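Local structure of sister chromatid cohesion protein (Chaetomium thermophilum, 5T8V) at residues L86-C90 against T132-I136; A93-T97 against N122-A126; L922-A927 against M982-C987. The protein probably acts as a cohesin loader that associates with chromatin, the chain described here being the HEAT-repeat C-terminal fragment of Scc2. Residues are numbered along the deposited sequence.

Contact 1: L86-C90 against T132-I136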
loop_
_atom_site.group_PDB
_atom_site.type_symbol
_atom_site.label_atom_id
_atom_site.label_comp_id
_atom_site.label_asym_id
_atom_site.label_seq_id
_atom_site.Cartn_x
_atom_site.Cartn_y
_atom_site.Cartn_z
ATOM N N LEU A 86 33.248 -40.336 55.839
ATOM C CA LEU A 86 33.377 -39.167 54.979
ATOM C C LEU A 86 32.093 -38.348 54.983
ATOM O O LEU A 86 32.133 -37.114 55.077
ATOM C CB LEU A 86 33.740 -39.600 53.558
ATOM C CG LEU A 86 33.905 -38.489 52.516
ATOM C CD1 LEU A 86 34.892 -37.434 52.986
ATOM C CD2 LEU A 86 34.355 -39.072 51.183
ATOM N N LEU A 87 30.939 -39.015 54.899
ATOM C CA LEU A 87 29.672 -38.295 54.978
ATOM C C LEU A 87 29.510 -37.591 56.320
ATOM O O LEU A 87 28.848 -36.550 56.398
ATOM C CB LEU A 87 28.503 -39.253 54.737
ATOM C CG LEU A 87 28.223 -39.623 53.277
ATOM C CD1 LEU A 87 27.193 -40.739 53.203
ATOM C CD2 LEU A 87 27.747 -38.411 52.478
ATOM N N ARG A 88 30.109 -38.134 57.382
ATOM C CA ARG A 88 30.032 -37.472 58.678
ATOM C C ARG A 88 30.903 -36.221 58.703
ATOM O O ARG A 88 30.476 -35.174 59.202
ATOM C CB ARG A 88 30.445 -38.432 59.793
ATOM C CG ARG A 88 29.965 -37.997 61.170
ATOM C CD ARG A 88 30.720 -38.696 62.294
ATOM N NE ARG A 88 30.095 -38.460 63.594
ATOM C CZ ARG A 88 30.199 -37.330 64.290
ATOM N NH1 ARG A 88 30.904 -36.309 63.816
ATOM N NH2 ARG A 88 29.590 -37.216 65.463
ATOM N N LEU A 89 32.126 -36.309 58.175
ATOM C CA LEU A 89 32.961 -35.118 58.055
ATOM C C LEU A 89 32.255 -34.043 57.239
ATOM O O LEU A 89 32.257 -32.861 57.613
ATOM C CB LEU A 89 34.302 -35.480 57.417
ATOM C CG LEU A 89 35.139 -36.540 58.138
ATOM C CD1 LEU A 89 36.393 -36.855 57.336
ATOM C CD2 LEU A 89 35.507 -36.095 59.547
ATOM N N CYS A 90 31.642 -34.436 56.122
ATOM C CA CYS A 90 30.848 -33.492 55.344
ATOM C C CYS A 90 29.753 -32.871 56.203
ATOM O O CYS A 90 29.552 -31.651 56.190
ATOM C CB CYS A 90 30.245 -34.193 54.125
ATOM S SG CYS A 90 31.450 -34.740 52.891
ATOM N N THR A 132 30.527 -33.294 47.685
ATOM C CA THR A 132 30.961 -34.669 47.917
ATOM C C THR A 132 29.791 -35.550 48.342
ATOM O O THR A 132 29.619 -36.662 47.828
ATOM C CB THR A 132 32.070 -34.700 48.970
ATOM O OG1 THR A 132 33.229 -34.030 48.461
ATOM C CG2 THR A 132 32.443 -36.136 49.329
ATOM N N SER A 133 28.980 -35.075 49.292
ATOM C CA SER A 133 27.831 -35.860 49.737
ATOM C C SER A 133 26.931 -36.225 48.562
ATOM O O SER A 133 26.568 -37.396 48.376
ATOM C CB SER A 133 27.046 -35.083 50.792
ATOM O OG SER A 133 27.826 -34.873 51.955
ATOM N N MET A 134 26.560 -35.231 47.752
ATOM C CA MET A 134 25.693 -35.495 46.608
ATOM C C MET A 134 26.314 -36.533 45.680
ATOM O O MET A 134 25.672 -37.528 45.320
ATOM C CB MET A 134 25.412 -34.196 45.852
ATOM C CG MET A 134 24.752 -33.107 46.691
ATOM S SD MET A 134 23.250 -33.646 47.530
ATOM C CE MET A 134 23.829 -33.759 49.222
ATOM N N ARG A 135 27.573 -36.321 45.286
ATOM C CA ARG A 135 28.221 -37.280 44.396
ATOM C C ARG A 135 28.195 -38.684 44.985
ATOM O O ARG A 135 27.968 -39.663 44.264
ATOM C CB ARG A 135 29.655 -36.847 44.107
ATOM C CG ARG A 135 30.446 -37.878 43.327
ATOM C CD ARG A 135 31.592 -37.235 42.581
ATOM N NE ARG A 135 31.123 -36.415 41.468
ATOM C CZ ARG A 135 31.875 -35.528 40.824
ATOM N NH1 ARG A 135 33.137 -35.331 41.185
ATOM N NH2 ARG A 135 31.364 -34.828 39.822
ATOM N N ILE A 136 28.422 -38.805 46.294
ATOM C CA ILE A 136 28.306 -40.104 46.949
ATOM C C ILE A 136 26.905 -40.668 46.760
ATOM O O ILE A 136 26.725 -41.881 46.589
ATOM C CB ILE A 136 28.676 -39.986 48.441
ATOM C CG1 ILE A 136 30.184 -39.767 48.582
ATOM C CG2 ILE A 136 28.238 -41.237 49.213
ATOM C CD1 ILE A 136 30.627 -39.397 49.981
#

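Contact 2: A93-T97 against N122-A126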
loop_
_atom_site.group_PDB
_atom_site.type_symbol
_atom_site.label_atom_id
_atom_site.label_comp_id
_atom_site.label_asym_id
_atom_site.label_seq_id
_atom_site.Cartn_x
_atom_site.Cartn_y
_atom_site.Cartn_z
ATOM N N ALA A 93 31.240 -30.186 58.383
ATOM C CA ALA A 93 31.517 -28.960 57.642
ATOM C C ALA A 93 30.237 -28.205 57.310
ATOM O O ALA A 93 30.240 -26.970 57.255
ATOM C CB ALA A 93 32.287 -29.280 56.362
ATOM N N LEU A 94 29.134 -28.923 57.091
ATOM C CA LEU A 94 27.875 -28.268 56.755
ATOM C C LEU A 94 27.188 -27.701 57.991
ATOM O O LEU A 94 26.632 -26.597 57.943
ATOM C CB LEU A 94 26.958 -29.252 56.031
ATOM C CG LEU A 94 27.365 -29.511 54.581
ATOM C CD1 LEU A 94 26.769 -30.810 54.057
ATOM C CD2 LEU A 94 26.940 -28.337 53.721
ATOM N N ARG A 95 27.212 -28.437 59.104
ATOM C CA ARG A 95 26.659 -27.912 60.347
ATOM C C ARG A 95 27.433 -26.692 60.825
ATOM O O ARG A 95 26.874 -25.834 61.517
ATOM C CB ARG A 95 26.657 -28.996 61.427
ATOM C CG ARG A 95 25.558 -30.041 61.265
ATOM C CD ARG A 95 25.491 -30.993 62.454
ATOM N NE ARG A 95 26.600 -31.947 62.470
ATOM C CZ ARG A 95 27.765 -31.755 63.088
ATOM N NH1 ARG A 95 28.003 -30.634 63.759
ATOM N NH2 ARG A 95 28.702 -32.694 63.032
ATOM N N GLN A 96 28.715 -26.593 60.472
ATOM C CA GLN A 96 29.503 -25.435 60.881
ATOM C C GLN A 96 28.885 -24.140 60.365
ATOM O O GLN A 96 28.752 -23.163 61.111
ATOM C CB GLN A 96 30.942 -25.580 60.383
ATOM C CG GLN A 96 31.838 -24.384 60.683
ATOM C CD GLN A 96 31.997 -24.128 62.169
ATOM O OE1 GLN A 96 31.727 -25.001 62.997
ATOM N NE2 GLN A 96 32.438 -22.924 62.517
ATOM N N THR A 97 28.495 -24.117 59.090
ATOM C CA THR A 97 28.038 -22.898 58.431
ATOM C C THR A 97 26.529 -22.880 58.204
ATOM O O THR A 97 26.042 -22.101 57.379
ATOM C CB THR A 97 28.764 -22.719 57.096
ATOM O OG1 THR A 97 28.481 -23.835 56.243
ATOM C CG2 THR A 97 30.268 -22.616 57.307
ATOM N N ASN A 122 35.982 -22.174 56.020
ATOM C CA ASN A 122 34.853 -22.993 56.453
ATOM C C ASN A 122 33.732 -22.991 55.418
ATOM O O ASN A 122 33.131 -24.037 55.144
ATOM C CB ASN A 122 34.333 -22.499 57.801
ATOM C CG ASN A 122 35.304 -22.761 58.932
ATOM O OD1 ASN A 122 36.215 -23.578 58.807
ATOM N ND2 ASN A 122 35.107 -22.073 60.051
ATOM N N LEU A 123 33.431 -21.828 54.839
ATOM C CA LEU A 123 32.363 -21.744 53.846
ATOM C C LEU A 123 32.642 -22.664 52.663
ATOM O O LEU A 123 31.816 -23.513 52.308
ATOM C CB LEU A 123 32.201 -20.295 53.384
ATOM C CG LEU A 123 31.249 -20.063 52.208
ATOM C CD1 LEU A 123 29.865 -20.616 52.508
ATOM C CD2 LEU A 123 31.176 -18.583 51.876
ATOM N N GLU A 124 33.806 -22.501 52.032
ATOM C CA GLU A 124 34.179 -23.354 50.907
ATOM C C GLU A 124 34.203 -24.819 51.318
ATOM O O GLU A 124 33.694 -25.690 50.597
ATOM C CB GLU A 124 35.543 -22.930 50.361
ATOM C CG GLU A 124 35.500 -21.669 49.514
ATOM C CD GLU A 124 36.851 -21.306 48.937
ATOM O OE1 GLU A 124 37.613 -20.581 49.611
ATOM O OE2 GLU A 124 37.154 -21.754 47.810
ATOM N N ALA A 125 34.796 -25.114 52.478
ATOM C CA ALA A 125 34.806 -26.483 52.976
ATOM C C ALA A 125 33.396 -27.059 53.025
ATOM O O ALA A 125 33.186 -28.240 52.722
ATOM C CB ALA A 125 35.458 -26.529 54.357
ATOM N N ALA A 126 32.412 -26.233 53.388
ATOM C CA ALA A 126 31.031 -26.701 53.447
ATOM C C ALA A 126 30.448 -26.887 52.052
ATOM O O ALA A 126 29.762 -27.880 51.787
ATOM C CB ALA A 126 30.180 -25.723 54.254
#

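Contact 3: L922-A927 against M982-C987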
loop_
_atom_site.group_PDB
_atom_site.type_symbol
_atom_site.label_atom_id
_atom_site.label_comp_id
_atom_site.label_asym_id
_atom_site.label_seq_id
_atom_site.Cartn_x
_atom_site.Cartn_y
_atom_site.Cartn_z
ATOM N N LEU A 922 -8.706 28.142 -45.729
ATOM C CA LEU A 922 -9.014 29.460 -46.270
ATOM C C LEU A 922 -8.974 30.522 -45.179
ATOM O O LEU A 922 -8.657 31.687 -45.450
ATOM C CB LEU A 922 -10.383 29.469 -46.948
ATOM C CG LEU A 922 -10.790 30.841 -47.503
ATOM C CD1 LEU A 922 -9.731 31.428 -48.432
ATOM C CD2 LEU A 922 -12.115 30.739 -48.223
ATOM N N ASP A 923 -9.297 30.139 -43.942
ATOM C CA ASP A 923 -9.261 31.084 -42.832
ATOM C C ASP A 923 -7.843 31.590 -42.589
ATOM O O ASP A 923 -7.572 32.796 -42.662
ATOM C CB ASP A 923 -9.833 30.412 -41.579
ATOM C CG ASP A 923 -10.216 31.404 -40.502
ATOM O OD1 ASP A 923 -9.348 32.197 -40.085
ATOM O OD2 ASP A 923 -11.389 31.391 -40.073
ATOM N N ASP A 924 -6.915 30.673 -42.313
ATOM C CA ASP A 924 -5.551 31.079 -41.998
ATOM C C ASP A 924 -4.881 31.752 -43.192
ATOM O O ASP A 924 -4.095 32.691 -43.018
ATOM C CB ASP A 924 -4.741 29.871 -41.535
ATOM C CG ASP A 924 -5.306 29.241 -40.275
ATOM O OD1 ASP A 924 -5.086 29.802 -39.182
ATOM O OD2 ASP A 924 -5.967 28.187 -40.378
ATOM N N VAL A 925 -5.177 31.297 -44.413
ATOM C CA VAL A 925 -4.540 31.907 -45.579
ATOM C C VAL A 925 -5.103 33.300 -45.828
ATOM O O VAL A 925 -4.381 34.204 -46.263
ATOM C CB VAL A 925 -4.688 31.015 -46.825
ATOM C CG1 VAL A 925 -6.122 30.890 -47.215
ATOM C CG2 VAL A 925 -3.888 31.583 -47.972
ATOM N N MET A 926 -6.400 33.496 -45.583
ATOM C CA MET A 926 -6.976 34.830 -45.727
ATOM C C MET A 926 -6.384 35.780 -44.696
ATOM O O MET A 926 -6.009 36.916 -45.020
ATOM C CB MET A 926 -8.499 34.765 -45.596
ATOM C CG MET A 926 -9.202 36.103 -45.818
ATOM S SD MET A 926 -9.002 36.752 -47.495
ATOM C CE MET A 926 -10.067 35.643 -48.420
ATOM N N ALA A 927 -6.286 35.330 -43.442
ATOM C CA ALA A 927 -5.597 36.118 -42.426
ATOM C C ALA A 927 -4.196 36.492 -42.893
ATOM O O ALA A 927 -3.784 37.656 -42.805
ATOM C CB ALA A 927 -5.537 35.338 -41.114
ATOM N N MET A 982 -15.041 35.212 -45.530
ATOM C CA MET A 982 -13.737 35.199 -44.878
ATOM C C MET A 982 -13.054 36.555 -44.995
ATOM O O MET A 982 -12.475 37.057 -44.022
ATOM C CB MET A 982 -12.863 34.100 -45.486
ATOM C CG MET A 982 -13.400 32.688 -45.282
ATOM S SD MET A 982 -13.841 32.315 -43.571
ATOM C CE MET A 982 -12.437 32.974 -42.695
ATOM N N ALA A 983 -13.117 37.166 -46.179
ATOM C CA ALA A 983 -12.561 38.503 -46.353
ATOM C C ALA A 983 -13.150 39.466 -45.332
ATOM O O ALA A 983 -12.419 40.183 -44.641
ATOM C CB ALA A 983 -12.821 38.996 -47.777
ATOM N N GLY A 984 -14.479 39.485 -45.216
ATOM C CA GLY A 984 -15.112 40.317 -44.208
ATOM C C GLY A 984 -14.666 39.977 -42.800
ATOM O O GLY A 984 -14.610 40.854 -41.934
ATOM N N LYS A 985 -14.335 38.707 -42.553
ATOM C CA LYS A 985 -13.914 38.301 -41.216
ATOM C C LYS A 985 -12.543 38.868 -40.872
ATOM O O LYS A 985 -12.344 39.413 -39.780
ATOM C CB LYS A 985 -13.901 36.775 -41.107
ATOM C CG LYS A 985 -13.428 36.262 -39.750
ATOM C CD LYS A 985 -13.578 34.755 -39.635
ATOM C CE LYS A 985 -13.067 34.238 -38.299
ATOM N NZ LYS A 985 -13.784 33.004 -37.864
ATOM N N HIS A 986 -11.584 38.751 -41.790
ATOM C CA HIS A 986 -10.199 39.103 -41.493
ATOM C C HIS A 986 -9.814 40.497 -41.972
ATOM O O HIS A 986 -9.187 41.255 -41.225
ATOM C CB HIS A 986 -9.257 38.067 -42.112
ATOM C CG HIS A 986 -9.397 36.703 -41.515
ATOM N ND1 HIS A 986 -8.774 36.340 -40.341
ATOM C CD2 HIS A 986 -10.097 35.619 -41.922
ATOM C CE1 HIS A 986 -9.083 35.090 -40.051
ATOM N NE2 HIS A 986 -9.883 34.628 -40.996
ATOM N N CYS A 987 -10.166 40.852 -43.205
ATOM C CA CYS A 987 -9.746 42.110 -43.815
ATOM C C CYS A 987 -10.976 42.951 -44.121
ATOM O O CYS A 987 -11.757 42.612 -45.015
ATOM C CB CYS A 987 -8.936 41.848 -45.082
ATOM S SG CYS A 987 -9.609 40.564 -46.146
#

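Contact 1: L86-C90 against T132-I136
Two helical turns, 86-90 and 132-136, run in roughly opposite directions: their local axes make an angle of 145° and come within 10.1 Å, with Leu87 CA and Ser133 CA 6.1 Å apart. Apolar packing does most of the work. The CB bonds of Leu86 and Ile136 point toward the opposite helix, and Ile136 CD1 lies 3.9 Å from both Leu86 CD2 and Leu87 CD2, so it sits against two consecutive leucines. Leu86 CD2 also reaches Thr132 CG2 at 4.0 Å, and Cys90 SG meets that same methyl, Thr132 CG2, at 4.0 Å.

Polar groups contribute by van der Waals contact. Ser133 OG is 3.3 Å from Cys90 CB and 3.6 Å from Leu87 CD2, while its hydrogen bond goes to Ala129 O within its own helix. Thr132 presents its methyl here, while its hydroxyl is hydrogen-bonded to Gln59, Gln63 and Arg128 O. Leu86 extends the apolar layer to Leu62 of helix 56-71 and Leu24 of helix 9-36. Near-antiparallel helices joined by interdigitated aliphatic side chains are consistent with the all-helical packing of a HEAT-repeat protein, here in the N-terminal part of this fragment.

Contact 2: A93-T97 against N122-A126
Small side chains lie at the closest point where 93-97, the end of helix 81-96, meets 122-126, near the start of helix 120-136. Ala93 CA and Ala126 CA are 4.8 Å apart. Thr97 CA lies 6.4 Å from Leu123 CA, so the pairing runs in reverse order along the two segments. With a methyl as its whole side chain, Ala126 can press onto the partner backbone: its CB lies 3.3 Å from Ala93 O, and it is the residue most covered by the other segment. Ala93 answers with its own methyl, CB being 3.9 Å from Ala125 O.

The longer side chains fold around this close point. Leu94 leaves its backbone sideways, yet its m,t rotamer (chi1 -75°, chi2 160°) brings CD2 to 3.5 Å from Ala126 O and 4.2 Å from Ala126 CB; Leu158 of helix 149-172 touches both Leu94 and Ala126. Thr97, already outside the helix at phi/psi -107°/19°, has the p rotamer. That places OG1 3.2 Å from Ala126 CB and CG2 3.9 Å from Asn122 O, so both branches face the partner. At the more exposed margin, Gln96 combines chi1 t with chi2 p, and its NE2 approaches Asn122 ND2 at 3.7 Å, a plain contact; Leu47, from a loop, touches both residues.

The approach of two alanines at this CA-CA distance is a close helix-helix contact, consistent with the pairing of neighbouring helices in a HEAT-type helical repeat.

Contact 3: L922-A927 against M982-C987
Helical backbone extends through all of 922-927 and through 982-986, and Cys987 (phi/psi -118°/111°) is the first residue to leave helical geometry. The local axes approach to 9.4 Å at 53° between their N-to-C directions, so the helices run obliquely in the same general sense. The register agrees: CA-CA distances are 6.4 Å for Asp923-Met982, 6.7 Å for Met926-Ala983 and 5.6 Å for Ala927-His986.

Met926 carries the apolar part, with CG 4.2 Å from Met982 CB and 4.0 Å from His986 CD2, and SD 4.1 Å from Cys987 SG. Leu922 CD2 adds a 3.8 Å contact to Met982 CG. Asp923 supplies the polar part. Its OD1 accepts a hydrogen bond from His986 NE2 at 2.7 Å, weak because the angle at the hydrogen is 120°, and its OD2 forms a long salt bridge with Lys985 NZ at 3.6 Å. Asp923 O and Ala927 CA lie over one face of the His986 ring.

Further helices flank this pair. Arg889 of helix 878-891 touches Ala927 and His986, while Arg882 and Arg889 form salt bridges with Asp924. Helix 1026-1042 packs on Met982 and Lys985 through Leu1038. With helix 940-960 between them in sequence, helices 919-935 and 969-986 make an alternate-helix contact, consistent with equivalent helices of successive repeats in one layer of a HEAT-type solenoid.

From the N terminus, helix 81-96 enters contact 1 first and contact 2 about two turns later, before the chain loops back through helix 112-117. Helix 120-136 then meets it in reverse order: 122-126 closes contact 2 over 24 intervening residues, and 132-136 closes contact 1 over 41. Contact 2 is therefore nested inside contact 1, their centres 12 Å apart, and both lie between the same two helices, at successive points along them. Contact 3 follows in series, closing a separate loop of 54 residues that includes helix 940-960. It lies on the opposite side of the chain's centre, about 108 Å from contact 1 between nearest atoms, and joins helices of a distant part of the elongated fold.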